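Local coordinates for MdbA protein (Corynebacterium matruchotii ATCC 14266, PDB 6BO0), which probably acts as a thiol-disulfide oxidoreductase of the DsbA family, making disulfide bonds in proteins on a thioredoxin-like fold, at residues Thr17-Lys22 and Val108-Arg113; Lys102-Gln107 and Leu139-Glu144; Lys57-Asp62 and Thr194-Ile199; Asn21-Ser26 and Ala96-Ala101; Asn75-Asn80 and Ala166-Lys171. One frame throughout, in Å; residues are numbered along the deposited sequence. Where two conformers were deposited one is given.

Contact 1: Thr17-Lys22 and Val108-Arg113; sequences TAFNNK and VYWNFR
Phe19 and Trp110 form an offset edge-to-face aromatic pair. The rim of Phe19 is directed at the face of the six-membered ring of Trp110, with centroids 5.7 Å apart and planes at 73°. In this DsbA-like fold the pair joins the run leading into edge strand 20-24 to helix 106-118, which probably belongs to the helical region interrupting the thioredoxin motif. Trp110 can be followed outward from its root. Its CB meets the methyl of Thr17, CG2, at 3.7 Å, and the next atom, CG, is still beside that methyl at 3.8 Å. Because CG is swung trans to the helix backbone N (chi1 180°), the indole reaches off the helix to Phe19. There Trp110 CE3 comes within 3.7 Å of Phe19 CZ, and the fused carbon CD2 is slightly farther from it. Thr17 in turn lays its CB over one face of the Phe19 ring, near the rim, and so touches both aromatic side chains. Met63 and Lys64 of helix 51-68 also touch the indole. At its polar corner, Trp110 NE1 hydrogen-bonds to Glu15 OE2.

Contact 2: Lys102-Gln107 and Leu139-Glu144; sequences KDDSAQ and LGAKDE
The carboxylate of Asp104 has the aliphatic chain of Lys142 over one face, with CE 4.0 Å from Asp104 CG in the conformer given, while the methyl of Ala141, CB, approaches Asp104 OD2 to 3.7 Å from the other side. Polar contacts engage both oxygens. Asp104 OD2 accepts the backbone N-H of Lys142 at 2.8 Å through its syn lone pair, a fairly straight bond (161°), and is also hydrogen-bonded to Thr145 OG1. Asp104 OD1 turns its anti lone pair to the N-H of Ser105, and a water links this oxygen to Gly140 O. A charged side chain thus ties two helix junctions together. Gly140 is the C-prime residue of a Schellman motif ending helix 129-138, and Lys142 is the N-cap of helix 143-151. Across from them, Asp104 follows helix 89-103, and Ser105, as N-cap, starts helix 106-118 by holding Val108 N. All four helices probably belong to the helical region characteristic of DsbA-like thioredoxin folds. A bend at chi3 (-75°) brings Lys142 NZ to 2.5 Å from Asp103 O, but that bond is implausibly short and comes from one of two conformers, making it doubtful.

Contact 3: Lys57-Asp62 and Thr194-Ile199; sequences KETDAD and TWPSQI
Pro196 packs against Thr59 and Asp62 in the close half of this contact. Its CB meets Asp62 CB at 3.7 Å, while its CD lies 3.9 Å from the methyl of Thr59, CG2, the proline and threonine side chains crossing at about a right angle. The same proline CD also lies over one face of the neighbouring Trp195 indole, near its rim. The other half is looser: Thr59 OG1 and Trp195 NE1 are 4.2 Å apart, and a water spans the gap, donating to Thr59 OG1 at 2.7 Å and accepting from Trp195 NE1 at 2.9 Å in the plane of the indole edge. Helix 51-68 follows Cys49, found here as S-hydroxycysteine, and is consistent with the active-site helix of thioredoxin folds, where a Cys-X-X-Cys motif lies at the helix start. Near its kink, Thr59 OG1 also bonds to Leu55 O. The C-terminal turn closes on this helix and sinks Trp195 against Val41, Ile43 and Val182 of the sheet. On the outer side, where Asp62 and Ser197 are exposed, Ser197 OG donates to Thr194 O at 2.6 Å; that carbonyl oxygen also receives the Ser197 N-H.

Contact 4: Asn21-Ser26 and Ala96-Ala101; sequences NKVDGS and AAYTIA
Val23 and Tyr98 supply the apolar part of the contact. The valine meets the phenol with both methyls, CG2 at 3.8 Å from Tyr98 CE1 and CG1 at 3.9 Å from Tyr98 OH, the two side chains crossing at about a right angle. With CG1 trans to its backbone N (chi1 178°), Val23 straddles that corner of the ring. The hydroxyl beyond it is held by a hydrogen bond with Glu157 OE2 of helix 155-172, whose Phe158 and Ile161 touch the tyrosine side chain. Here edge strand 20-24 of the sheet passes along helix 89-103 of the helical region characteristic of DsbA-like proteins. Their axes come within 8.8 Å at 110°, so the strand runs across the helix. Polar links gather at Ala101, in the last turn of the helix. Asn21 ND2 reaches Ala101 O at 2.9 Å, but the angle of 129° makes this a weak bond; the same amide nitrogen has a stronger partner in Asp104 O. A water 2.8 Å from both Asn21 O and Ala101 O can link them, though it has more acceptors in reach than protons to give. Ala101, buried, packs its methyl against Val28 and Tyr109.

Contact 5: Asn75-Asn80 and Ala166-Lys171; sequences NIRTMN and AKKLEK
Met79 and Ala166 mark where the backbones come nearest, CA to CA 6.5 Å, as the chain of the strand 72-78 region passes helix 155-172. Met79 is the apolar half of the interface: in the conformer given, its SD lies 3.8 Å from Ala166 CA, and a bend at chi3 (-57°) turns the terminal methyl, CE, toward Leu169, where it meets CD2 at 3.9 Å. Arg77 shows how two cationic side chains can pack together. The lysine offers its methylenes, not its ammonium: Lys168 CD is 3.7 Å above the centre of the Arg77 guanidinium, and Lys168 CE touches Arg77 NH2 at 3.6 Å. The final torsion then bends Lys168 NZ off to a salt bridge with Asp172. Asp42, at Arg77 NE, probably offsets the buried charge, and a hydrogen bond from NH1 to Asn165 helps hold the guanidinium in orientation. The arrangement belongs to the thioredoxin core: strand 72-78 pairs in parallel with strand 39-45 and antiparallel with strand 27-31, and helix 155-172, which follows helix 143-151 in the chain, packs beside it, with Tyr44 of strand 39-45 touching both Arg77 and Lys168.

Contacts 1 and 4 start from the same stretch, sharing Asn21 and Lys22 on edge strand 20-24; their centres are about 10 Å apart, and they meet the consecutive helices 106-118 and 89-103, probably joining the helical insertion to the thioredoxin sheet. Contact 4 closes before contact 2 opens. Contact 2, about 9 Å from contact 1 centre to centre, joins the junction between these helices to the turn before helix 143-151. Contact 5 reaches the same sheet from helix 155-172, its centre about 20 Å from that of contact 1. Contact 3 brings the C-terminal end back to helix 51-68, spanning contacts 2 and 5 in sequence; the Arg113–Asp60 salt bridge connects it with contact 1.

Contact 1: Thr17-Lys22 and Val108-Arg113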
# COMPACT_ATOMS: atom_id res chain seq x y z
N THR A 17 -6.70 -10.98 8.00
CA THR A 17 -5.36 -11.25 7.52
C THR A 17 -4.66 -12.19 8.48
O THR A 17 -5.02 -12.27 9.68
CB THR A 17 -4.55 -9.96 7.39
OG1 THR A 17 -4.54 -9.26 8.63
CG2 THR A 17 -5.18 -9.01 6.32
N ALA A 18 -3.71 -12.94 7.96
CA ALA A 18 -2.84 -13.83 8.76
C ALA A 18 -1.41 -13.61 8.30
O ALA A 18 -0.73 -14.53 7.86
CB ALA A 18 -3.25 -15.29 8.65
N PHE A 19 -0.92 -12.41 8.53
CA PHE A 19 0.46 -12.08 8.26
C PHE A 19 0.86 -10.85 9.05
O PHE A 19 0.03 -10.24 9.76
CB PHE A 19 0.74 -11.91 6.76
CG PHE A 19 -0.17 -10.92 6.06
CD1 PHE A 19 0.03 -9.55 6.16
CD2 PHE A 19 -1.25 -11.37 5.32
CE1 PHE A 19 -0.82 -8.66 5.51
CE2 PHE A 19 -2.08 -10.49 4.66
CZ PHE A 19 -1.87 -9.13 4.76
N ASN A 20 2.16 -10.57 9.03
CA ASN A 20 2.76 -9.47 9.77
C ASN A 20 3.09 -8.32 8.84
O ASN A 20 3.27 -8.50 7.64
CB ASN A 20 4.05 -9.97 10.43
CG ASN A 20 3.80 -11.18 11.26
OD1 ASN A 20 2.84 -11.18 12.03
ND2 ASN A 20 4.56 -12.23 11.06
N ASN A 21 3.16 -7.13 9.44
CA ASN A 21 3.48 -5.92 8.72
C ASN A 21 4.59 -5.22 9.44
O ASN A 21 4.49 -4.98 10.65
CB ASN A 21 2.28 -4.96 8.63
CG ASN A 21 1.65 -4.62 9.99
OD1 ASN A 21 1.34 -5.53 10.77
ND2 ASN A 21 1.44 -3.35 10.27
N LYS A 22 5.62 -4.82 8.71
CA LYS A 22 6.59 -3.92 9.30
C LYS A 22 7.22 -3.06 8.22
O LYS A 22 7.14 -3.37 7.05
CB LYS A 22 7.62 -4.64 10.14
CG LYS A 22 8.63 -5.37 9.31
CD LYS A 22 9.78 -5.86 10.19
CE LYS A 22 11.06 -6.06 9.40
NZ LYS A 22 12.29 -6.00 10.25
N VAL A 108 -5.73 -3.82 9.51
CA VAL A 108 -6.19 -2.47 9.23
C VAL A 108 -5.44 -1.92 8.01
O VAL A 108 -6.04 -1.29 7.13
CB VAL A 108 -6.04 -1.58 10.47
CG1 VAL A 108 -6.42 -0.14 10.15
CG2 VAL A 108 -6.91 -2.08 11.59
N TYR A 109 -4.14 -2.18 7.94
CA TYR A 109 -3.36 -1.75 6.79
C TYR A 109 -3.93 -2.32 5.48
O TYR A 109 -4.13 -1.59 4.51
CB TYR A 109 -1.88 -2.15 6.94
CG TYR A 109 -1.11 -1.83 5.68
CD1 TYR A 109 -0.80 -0.53 5.33
CD2 TYR A 109 -0.78 -2.82 4.79
CE1 TYR A 109 -0.14 -0.23 4.14
CE2 TYR A 109 -0.14 -2.54 3.59
CZ TYR A 109 0.19 -1.25 3.27
OH TYR A 109 0.82 -1.00 2.08
N TRP A 110 -4.14 -3.63 5.47
CA TRP A 110 -4.62 -4.29 4.26
C TRP A 110 -5.95 -3.72 3.80
O TRP A 110 -6.14 -3.40 2.62
CB TRP A 110 -4.75 -5.79 4.55
CG TRP A 110 -5.23 -6.56 3.39
CD1 TRP A 110 -6.52 -6.90 3.09
CD2 TRP A 110 -4.45 -7.05 2.31
NE1 TRP A 110 -6.59 -7.59 1.91
CE2 TRP A 110 -5.32 -7.70 1.41
CE3 TRP A 110 -3.09 -7.03 2.02
CZ2 TRP A 110 -4.87 -8.29 0.25
CZ3 TRP A 110 -2.66 -7.63 0.86
CH2 TRP A 110 -3.54 -8.25 0.00
N ASN A 111 -6.88 -3.59 4.73
CA ASN A 111 -8.19 -3.06 4.39
C ASN A 111 -8.15 -1.58 3.97
O ASN A 111 -8.86 -1.17 3.05
CB ASN A 111 -9.19 -3.29 5.52
CG ASN A 111 -9.62 -4.72 5.62
OD1 ASN A 111 -10.04 -5.31 4.63
ND2 ASN A 111 -9.50 -5.31 6.80
N PHE A 112 -7.28 -0.79 4.61
CA PHE A 112 -7.13 0.61 4.25
C PHE A 112 -6.53 0.76 2.85
O PHE A 112 -6.98 1.58 2.06
CB PHE A 112 -6.31 1.33 5.30
CG PHE A 112 -6.37 2.83 5.22
CD1 PHE A 112 -7.40 3.52 5.81
CD2 PHE A 112 -5.38 3.55 4.58
CE1 PHE A 112 -7.45 4.90 5.77
CE2 PHE A 112 -5.40 4.94 4.57
CZ PHE A 112 -6.46 5.60 5.16
N ARG A 113 -5.52 -0.06 2.56
CA ARG A 113 -4.92 -0.03 1.22
C ARG A 113 -5.95 -0.41 0.16
O ARG A 113 -6.03 0.23 -0.89
CB ARG A 113 -3.70 -0.95 1.16
CG ARG A 113 -3.12 -1.12 -0.23
CD ARG A 113 -1.85 -1.93 -0.25
NE ARG A 113 -1.41 -2.18 -1.63
CZ ARG A 113 -1.83 -3.16 -2.41
NH1 ARG A 113 -2.68 -4.07 -1.96
NH2 ARG A 113 -1.42 -3.22 -3.66

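Contact 2: Lys102-Gln107 and Leu139-Glu144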
# COMPACT_ATOMS: atom_id res chain seq x y z
N LYS A 102 3.11 1.29 9.83
CA LYS A 102 4.17 1.40 10.81
C LYS A 102 3.67 1.17 12.24
O LYS A 102 4.35 0.52 13.04
CB LYS A 102 4.85 2.77 10.70
CG LYS A 102 6.14 2.86 11.51
CD LYS A 102 6.85 4.18 11.34
CE LYS A 102 8.15 4.13 12.10
NZ LYS A 102 9.01 5.31 11.97
N ASP A 103 2.48 1.70 12.56
CA ASP A 103 1.99 1.74 13.95
C ASP A 103 0.83 0.85 14.27
O ASP A 103 0.44 0.74 15.44
CB ASP A 103 1.42 3.10 14.30
CG ASP A 103 2.44 4.13 14.49
OD1 ASP A 103 3.62 3.95 14.15
OD2 ASP A 103 2.04 5.20 15.02
N ASP A 104 0.22 0.24 13.28
CA ASP A 104 -1.03 -0.42 13.47
C ASP A 104 -0.97 -1.84 12.92
O ASP A 104 0.11 -2.38 12.69
CB ASP A 104 -2.17 0.44 12.88
CG ASP A 104 -3.44 0.38 13.71
OD1 ASP A 104 -4.06 -0.70 13.78
OD2 ASP A 104 -3.82 1.42 14.29
N SER A 105 -2.12 -2.48 12.80
CA SER A 105 -2.15 -3.90 12.48
C SER A 105 -2.13 -4.14 10.96
O SER A 105 -2.54 -3.31 10.14
CB SER A 105 -3.40 -4.58 13.06
OG SER A 105 -4.56 -4.13 12.38
N ALA A 106 -1.66 -5.33 10.61
CA ALA A 106 -1.67 -5.78 9.24
C ALA A 106 -3.08 -5.78 8.67
O ALA A 106 -3.30 -5.41 7.49
CB ALA A 106 -1.07 -7.18 9.13
N GLN A 107 -4.06 -6.13 9.50
CA GLN A 107 -5.41 -6.20 9.02
C GLN A 107 -5.95 -4.80 8.64
O GLN A 107 -6.62 -4.61 7.60
CB GLN A 107 -6.30 -6.86 10.06
CG GLN A 107 -7.69 -7.05 9.58
CD GLN A 107 -8.42 -8.05 10.43
OE1 GLN A 107 -9.43 -7.73 11.04
NE2 GLN A 107 -7.88 -9.26 10.52
N LEU A 139 -12.18 1.90 9.82
CA LEU A 139 -11.58 0.60 9.48
C LEU A 139 -10.79 -0.02 10.63
O LEU A 139 -10.10 -1.01 10.42
CB LEU A 139 -10.73 0.72 8.22
CG LEU A 139 -11.56 1.05 6.98
CD1 LEU A 139 -10.62 0.97 5.77
CD2 LEU A 139 -12.76 0.16 6.77
N GLY A 140 -10.91 0.52 11.83
CA GLY A 140 -10.41 -0.15 13.00
C GLY A 140 -9.07 0.30 13.54
O GLY A 140 -8.53 -0.34 14.44
N ALA A 141 -8.52 1.41 13.04
CA ALA A 141 -7.21 1.86 13.52
C ALA A 141 -7.27 2.27 15.00
O ALA A 141 -8.28 2.76 15.48
CB ALA A 141 -6.72 3.03 12.68
N LYS A 142 -6.13 2.12 15.67
CA LYS A 142 -5.96 2.59 17.04
C LYS A 142 -6.16 4.10 17.13
O LYS A 142 -5.89 4.83 16.17
CB LYS A 142 -4.56 2.25 17.54
CG LYS A 142 -4.28 0.76 17.74
CD LYS A 142 -2.89 0.49 18.33
CE LYS A 142 -1.76 0.67 17.31
NZ LYS A 142 -0.38 0.37 17.81
N ASP A 143 -6.57 4.57 18.30
CA ASP A 143 -6.77 5.99 18.54
C ASP A 143 -5.53 6.79 18.18
O ASP A 143 -5.62 7.86 17.57
CB ASP A 143 -7.16 6.22 20.01
CG ASP A 143 -8.45 5.53 20.42
OD1 ASP A 143 -9.28 5.21 19.57
OD2 ASP A 143 -8.63 5.35 21.65
N GLU A 144 -4.36 6.33 18.61
CA GLU A 144 -3.13 7.07 18.36
C GLU A 144 -2.78 7.11 16.87
O GLU A 144 -2.20 8.09 16.38
CB GLU A 144 -1.99 6.45 19.17
CG GLU A 144 -0.66 7.16 19.06
CD GLU A 144 -0.60 8.55 19.67
OE1 GLU A 144 -1.60 9.05 20.28
OE2 GLU A 144 0.47 9.17 19.52
O HOH W 1 -6.17 -1.46 15.30

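Contact 3: Lys57-Asp62 and Thr194-Ile199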
# COMPACT_ATOMS: atom_id res chain seq x y z
N LYS A 57 -6.90 -4.66 -7.76
CA LYS A 57 -8.18 -5.37 -7.89
C LYS A 57 -7.96 -6.76 -8.48
O LYS A 57 -8.60 -7.73 -8.09
CB LYS A 57 -9.09 -4.54 -8.82
CG LYS A 57 -10.42 -5.16 -9.16
CD LYS A 57 -11.32 -4.18 -9.91
CE LYS A 57 -10.95 -4.10 -11.39
NZ LYS A 57 -11.51 -2.87 -12.02
N GLU A 58 -7.05 -6.85 -9.44
CA GLU A 58 -6.80 -8.12 -10.15
C GLU A 58 -6.07 -9.15 -9.32
O GLU A 58 -6.28 -10.35 -9.50
CB GLU A 58 -5.99 -7.88 -11.43
CG GLU A 58 -6.79 -7.23 -12.55
CD GLU A 58 -8.08 -7.98 -12.86
OE1 GLU A 58 -8.01 -9.22 -12.97
OE2 GLU A 58 -9.16 -7.35 -13.00
N THR A 59 -5.20 -8.71 -8.42
CA THR A 59 -4.28 -9.60 -7.76
C THR A 59 -4.40 -9.70 -6.25
O THR A 59 -3.74 -10.53 -5.66
CB THR A 59 -2.81 -9.19 -8.06
OG1 THR A 59 -2.56 -7.86 -7.58
CG2 THR A 59 -2.52 -9.30 -9.53
N ASP A 60 -5.16 -8.83 -5.60
CA ASP A 60 -5.06 -8.76 -4.14
C ASP A 60 -5.42 -10.10 -3.47
O ASP A 60 -4.74 -10.50 -2.54
CB ASP A 60 -5.91 -7.61 -3.57
CG ASP A 60 -5.16 -6.20 -3.47
OD1 ASP A 60 -3.96 -6.02 -3.77
OD2 ASP A 60 -5.83 -5.21 -3.01
N ALA A 61 -6.45 -10.79 -3.94
CA ALA A 61 -6.85 -12.04 -3.28
C ALA A 61 -5.78 -13.12 -3.42
O ALA A 61 -5.40 -13.78 -2.43
CB ALA A 61 -8.16 -12.56 -3.83
N ASP A 62 -5.21 -13.25 -4.63
CA ASP A 62 -4.19 -14.25 -4.85
C ASP A 62 -2.93 -13.87 -4.07
O ASP A 62 -2.26 -14.73 -3.49
CB ASP A 62 -3.89 -14.42 -6.34
CG ASP A 62 -5.00 -15.16 -7.08
OD1 ASP A 62 -5.86 -15.86 -6.46
OD2 ASP A 62 -4.98 -15.07 -8.32
N THR A 194 -0.77 -10.87 -13.90
CA THR A 194 -0.75 -12.30 -13.62
C THR A 194 0.47 -12.70 -12.79
O THR A 194 0.82 -13.88 -12.75
CB THR A 194 -0.83 -13.12 -14.94
OG1 THR A 194 0.35 -12.88 -15.70
CG2 THR A 194 -2.06 -12.76 -15.78
N TRP A 195 1.11 -11.76 -12.09
CA TRP A 195 2.30 -12.15 -11.36
C TRP A 195 2.08 -13.28 -10.34
O TRP A 195 2.96 -14.11 -10.18
CB TRP A 195 3.04 -10.95 -10.74
CG TRP A 195 2.48 -10.40 -9.45
CD1 TRP A 195 1.74 -9.27 -9.30
CD2 TRP A 195 2.61 -10.96 -8.13
NE1 TRP A 195 1.41 -9.07 -8.00
CE2 TRP A 195 1.92 -10.10 -7.25
CE3 TRP A 195 3.24 -12.09 -7.59
CZ2 TRP A 195 1.85 -10.35 -5.88
CZ3 TRP A 195 3.16 -12.34 -6.25
CH2 TRP A 195 2.47 -11.47 -5.40
N PRO A 196 0.91 -13.34 -9.67
CA PRO A 196 0.77 -14.42 -8.70
C PRO A 196 0.90 -15.82 -9.34
O PRO A 196 1.38 -16.74 -8.69
CB PRO A 196 -0.62 -14.17 -8.11
CG PRO A 196 -0.74 -12.67 -8.16
CD PRO A 196 -0.21 -12.39 -9.54
N SER A 197 0.52 -15.94 -10.61
CA SER A 197 0.62 -17.21 -11.31
C SER A 197 2.06 -17.64 -11.56
O SER A 197 2.30 -18.76 -12.00
CB SER A 197 -0.16 -17.16 -12.63
OG SER A 197 0.46 -16.36 -13.61
N GLN A 198 3.03 -16.76 -11.33
CA GLN A 198 4.46 -17.17 -11.40
C GLN A 198 4.95 -17.89 -10.19
O GLN A 198 6.02 -18.47 -10.22
CB GLN A 198 5.31 -15.94 -11.56
CG GLN A 198 4.89 -15.15 -12.75
CD GLN A 198 5.96 -14.80 -13.71
OE1 GLN A 198 7.13 -15.20 -13.58
NE2 GLN A 198 5.57 -14.04 -14.69
N ILE A 199 4.17 -17.87 -9.11
CA ILE A 199 4.59 -18.39 -7.85
C ILE A 199 3.96 -19.76 -7.64
O ILE A 199 2.74 -19.88 -7.54
CB ILE A 199 4.13 -17.47 -6.69
CG1 ILE A 199 4.52 -16.02 -6.93
CG2 ILE A 199 4.67 -17.99 -5.35
CD1 ILE A 199 5.99 -15.76 -6.93
O HOH W 2 -0.25 -7.23 -6.43

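Contact 4: Asn21-Ser26 and Ala96-Ala101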
# COMPACT_ATOMS: atom_id res chain seq x y z
N ASN A 21 3.16 -7.13 9.44
CA ASN A 21 3.48 -5.92 8.72
C ASN A 21 4.59 -5.22 9.44
O ASN A 21 4.49 -4.98 10.65
CB ASN A 21 2.28 -4.96 8.63
CG ASN A 21 1.65 -4.62 9.99
OD1 ASN A 21 1.34 -5.53 10.77
ND2 ASN A 21 1.44 -3.35 10.27
N LYS A 22 5.62 -4.82 8.71
CA LYS A 22 6.59 -3.92 9.30
C LYS A 22 7.22 -3.06 8.22
O LYS A 22 7.14 -3.37 7.05
CB LYS A 22 7.62 -4.64 10.14
CG LYS A 22 8.63 -5.37 9.31
CD LYS A 22 9.78 -5.86 10.19
CE LYS A 22 11.06 -6.06 9.40
NZ LYS A 22 12.29 -6.00 10.25
N VAL A 23 7.80 -1.95 8.62
CA VAL A 23 8.55 -1.12 7.69
C VAL A 23 9.98 -1.62 7.65
O VAL A 23 10.62 -1.78 8.68
CB VAL A 23 8.47 0.34 8.10
CG1 VAL A 23 9.30 1.21 7.17
CG2 VAL A 23 7.01 0.77 8.10
N ASP A 24 10.45 -1.89 6.43
CA ASP A 24 11.80 -2.36 6.17
C ASP A 24 12.43 -1.44 5.14
O ASP A 24 12.09 -1.56 3.96
CB ASP A 24 11.78 -3.79 5.61
CG ASP A 24 13.17 -4.28 5.22
OD1 ASP A 24 14.14 -3.91 5.92
OD2 ASP A 24 13.31 -5.04 4.23
N GLY A 25 13.31 -0.54 5.56
CA GLY A 25 13.85 0.45 4.62
C GLY A 25 12.70 1.31 4.15
O GLY A 25 11.95 1.86 4.94
N SER A 26 12.50 1.36 2.85
CA SER A 26 11.40 2.15 2.31
C SER A 26 10.20 1.26 1.93
O SER A 26 9.26 1.74 1.31
CB SER A 26 11.86 2.98 1.11
OG SER A 26 12.47 2.16 0.11
N ALA A 96 -1.05 8.40 5.07
CA ALA A 96 -2.02 7.73 5.92
C ALA A 96 -1.80 6.22 5.97
O ALA A 96 -1.76 5.63 7.05
CB ALA A 96 -3.43 8.03 5.45
N ALA A 97 -1.64 5.60 4.80
CA ALA A 97 -1.43 4.16 4.76
C ALA A 97 -0.12 3.76 5.44
O ALA A 97 -0.07 2.73 6.13
CB ALA A 97 -1.46 3.66 3.33
N TYR A 98 0.92 4.58 5.27
CA TYR A 98 2.22 4.31 5.89
C TYR A 98 2.14 4.36 7.40
O TYR A 98 2.76 3.56 8.10
CB TYR A 98 3.26 5.32 5.37
CG TYR A 98 4.60 5.22 6.03
CD1 TYR A 98 5.51 4.25 5.65
CD2 TYR A 98 4.95 6.09 7.06
CE1 TYR A 98 6.73 4.13 6.29
CE2 TYR A 98 6.17 5.98 7.69
CZ TYR A 98 7.06 4.99 7.29
OH TYR A 98 8.28 4.90 7.92
N THR A 99 1.38 5.31 7.91
CA THR A 99 1.18 5.46 9.35
C THR A 99 0.55 4.20 9.93
O THR A 99 0.97 3.69 10.99
CB THR A 99 0.29 6.68 9.65
OG1 THR A 99 0.87 7.85 9.09
CG2 THR A 99 0.11 6.89 11.14
N ILE A 100 -0.45 3.67 9.23
CA ILE A 100 -1.08 2.43 9.66
C ILE A 100 -0.09 1.25 9.56
O ILE A 100 -0.00 0.42 10.46
CB ILE A 100 -2.36 2.16 8.84
CG1 ILE A 100 -3.37 3.29 9.02
CG2 ILE A 100 -2.97 0.84 9.16
CD1 ILE A 100 -4.53 3.25 8.06
N ALA A 101 0.66 1.20 8.46
CA ALA A 101 1.65 0.13 8.29
C ALA A 101 2.66 0.11 9.42
O ALA A 101 3.07 -0.96 9.86
CB ALA A 101 2.37 0.28 6.97
O HOH W 3 4.46 -2.40 11.78

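Contact 5: Asn75-Asn80 and Ala166-Lys171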
# COMPACT_ATOMS: atom_id res chain seq x y z
N ASN A 75 6.93 -6.62 -0.56
CA ASN A 75 7.32 -5.24 -0.23
C ASN A 75 6.46 -4.28 -1.03
O ASN A 75 6.64 -4.13 -2.24
CB ASN A 75 8.78 -5.04 -0.60
CG ASN A 75 9.73 -5.79 0.29
OD1 ASN A 75 9.51 -5.97 1.48
ND2 ASN A 75 10.85 -6.20 -0.29
N ILE A 76 5.54 -3.61 -0.35
CA ILE A 76 4.78 -2.52 -0.96
C ILE A 76 5.68 -1.30 -0.92
O ILE A 76 6.07 -0.84 0.15
CB ILE A 76 3.45 -2.26 -0.22
CG1 ILE A 76 2.56 -3.51 -0.20
CG2 ILE A 76 2.75 -1.05 -0.84
CD1 ILE A 76 2.08 -4.00 -1.53
N ARG A 77 6.01 -0.80 -2.11
CA ARG A 77 6.93 0.31 -2.30
C ARG A 77 6.17 1.50 -2.90
O ARG A 77 6.07 1.66 -4.10
CB ARG A 77 8.11 -0.14 -3.16
CG ARG A 77 8.98 -1.15 -2.44
CD ARG A 77 10.27 -1.45 -3.17
NE ARG A 77 11.13 -2.39 -2.45
CZ ARG A 77 11.89 -2.09 -1.42
NH1 ARG A 77 11.93 -0.84 -0.95
NH2 ARG A 77 12.62 -3.02 -0.84
N THR A 78 5.63 2.31 -2.00
CA THR A 78 4.79 3.41 -2.40
C THR A 78 5.61 4.56 -2.95
O THR A 78 6.69 4.85 -2.44
CB THR A 78 3.94 3.89 -1.22
OG1 THR A 78 3.38 2.75 -0.56
CG2 THR A 78 2.81 4.84 -1.66
N MET A 79 5.06 5.19 -3.99
CA MET A 79 5.64 6.34 -4.67
C MET A 79 4.61 7.46 -4.74
O MET A 79 3.44 7.28 -4.40
CB MET A 79 6.15 5.94 -6.07
CG MET A 79 7.30 4.91 -5.99
SD MET A 79 8.16 4.59 -7.51
CE MET A 79 6.75 4.11 -8.37
N ASN A 80 5.08 8.64 -5.15
CA ASN A 80 4.20 9.81 -5.17
C ASN A 80 4.38 10.70 -6.38
O ASN A 80 4.00 11.87 -6.34
CB ASN A 80 4.39 10.63 -3.89
CG ASN A 80 5.77 11.25 -3.81
OD1 ASN A 80 6.54 11.11 -4.76
ND2 ASN A 80 6.09 11.91 -2.71
N ALA A 166 11.42 5.47 -5.52
CA ALA A 166 11.69 5.90 -6.89
C ALA A 166 13.16 5.65 -7.26
O ALA A 166 13.46 5.21 -8.36
CB ALA A 166 11.36 7.36 -7.05
N LYS A 167 14.08 5.95 -6.34
CA LYS A 167 15.52 5.75 -6.59
C LYS A 167 15.82 4.26 -6.79
O LYS A 167 16.59 3.89 -7.68
CB LYS A 167 16.33 6.30 -5.42
CG LYS A 167 16.35 7.82 -5.38
CD LYS A 167 17.00 8.38 -4.12
CE LYS A 167 16.75 9.88 -4.04
NZ LYS A 167 17.31 10.52 -2.82
N LYS A 168 15.23 3.41 -5.95
CA LYS A 168 15.43 1.97 -6.09
C LYS A 168 14.88 1.46 -7.41
O LYS A 168 15.50 0.64 -8.08
CB LYS A 168 14.80 1.22 -4.91
CG LYS A 168 15.09 -0.27 -4.93
CD LYS A 168 14.57 -0.99 -3.69
CE LYS A 168 14.69 -2.50 -3.79
NZ LYS A 168 16.06 -2.96 -4.12
N LEU A 169 13.69 1.92 -7.80
CA LEU A 169 13.10 1.48 -9.04
C LEU A 169 13.98 1.86 -10.22
O LEU A 169 14.18 1.06 -11.14
CB LEU A 169 11.70 2.09 -9.18
CG LEU A 169 10.97 1.78 -10.49
CD1 LEU A 169 10.87 0.27 -10.73
CD2 LEU A 169 9.59 2.41 -10.50
N GLU A 170 14.50 3.08 -10.21
CA GLU A 170 15.35 3.54 -11.29
C GLU A 170 16.60 2.67 -11.40
O GLU A 170 17.01 2.31 -12.50
CB GLU A 170 15.71 5.01 -11.07
CG GLU A 170 16.49 5.64 -12.22
CD GLU A 170 16.56 7.15 -12.12
OE1 GLU A 170 16.78 7.67 -11.01
OE2 GLU A 170 16.42 7.81 -13.17
N LYS A 171 17.19 2.32 -10.26
CA LYS A 171 18.41 1.51 -10.23
C LYS A 171 18.16 0.06 -10.65
O LYS A 171 19.00 -0.54 -11.32
CB LYS A 171 18.99 1.53 -8.81
CG LYS A 171 20.31 0.82 -8.59
CD LYS A 171 20.77 1.05 -7.15
CE LYS A 171 21.63 -0.08 -6.61
NZ LYS A 171 21.83 0.07 -5.14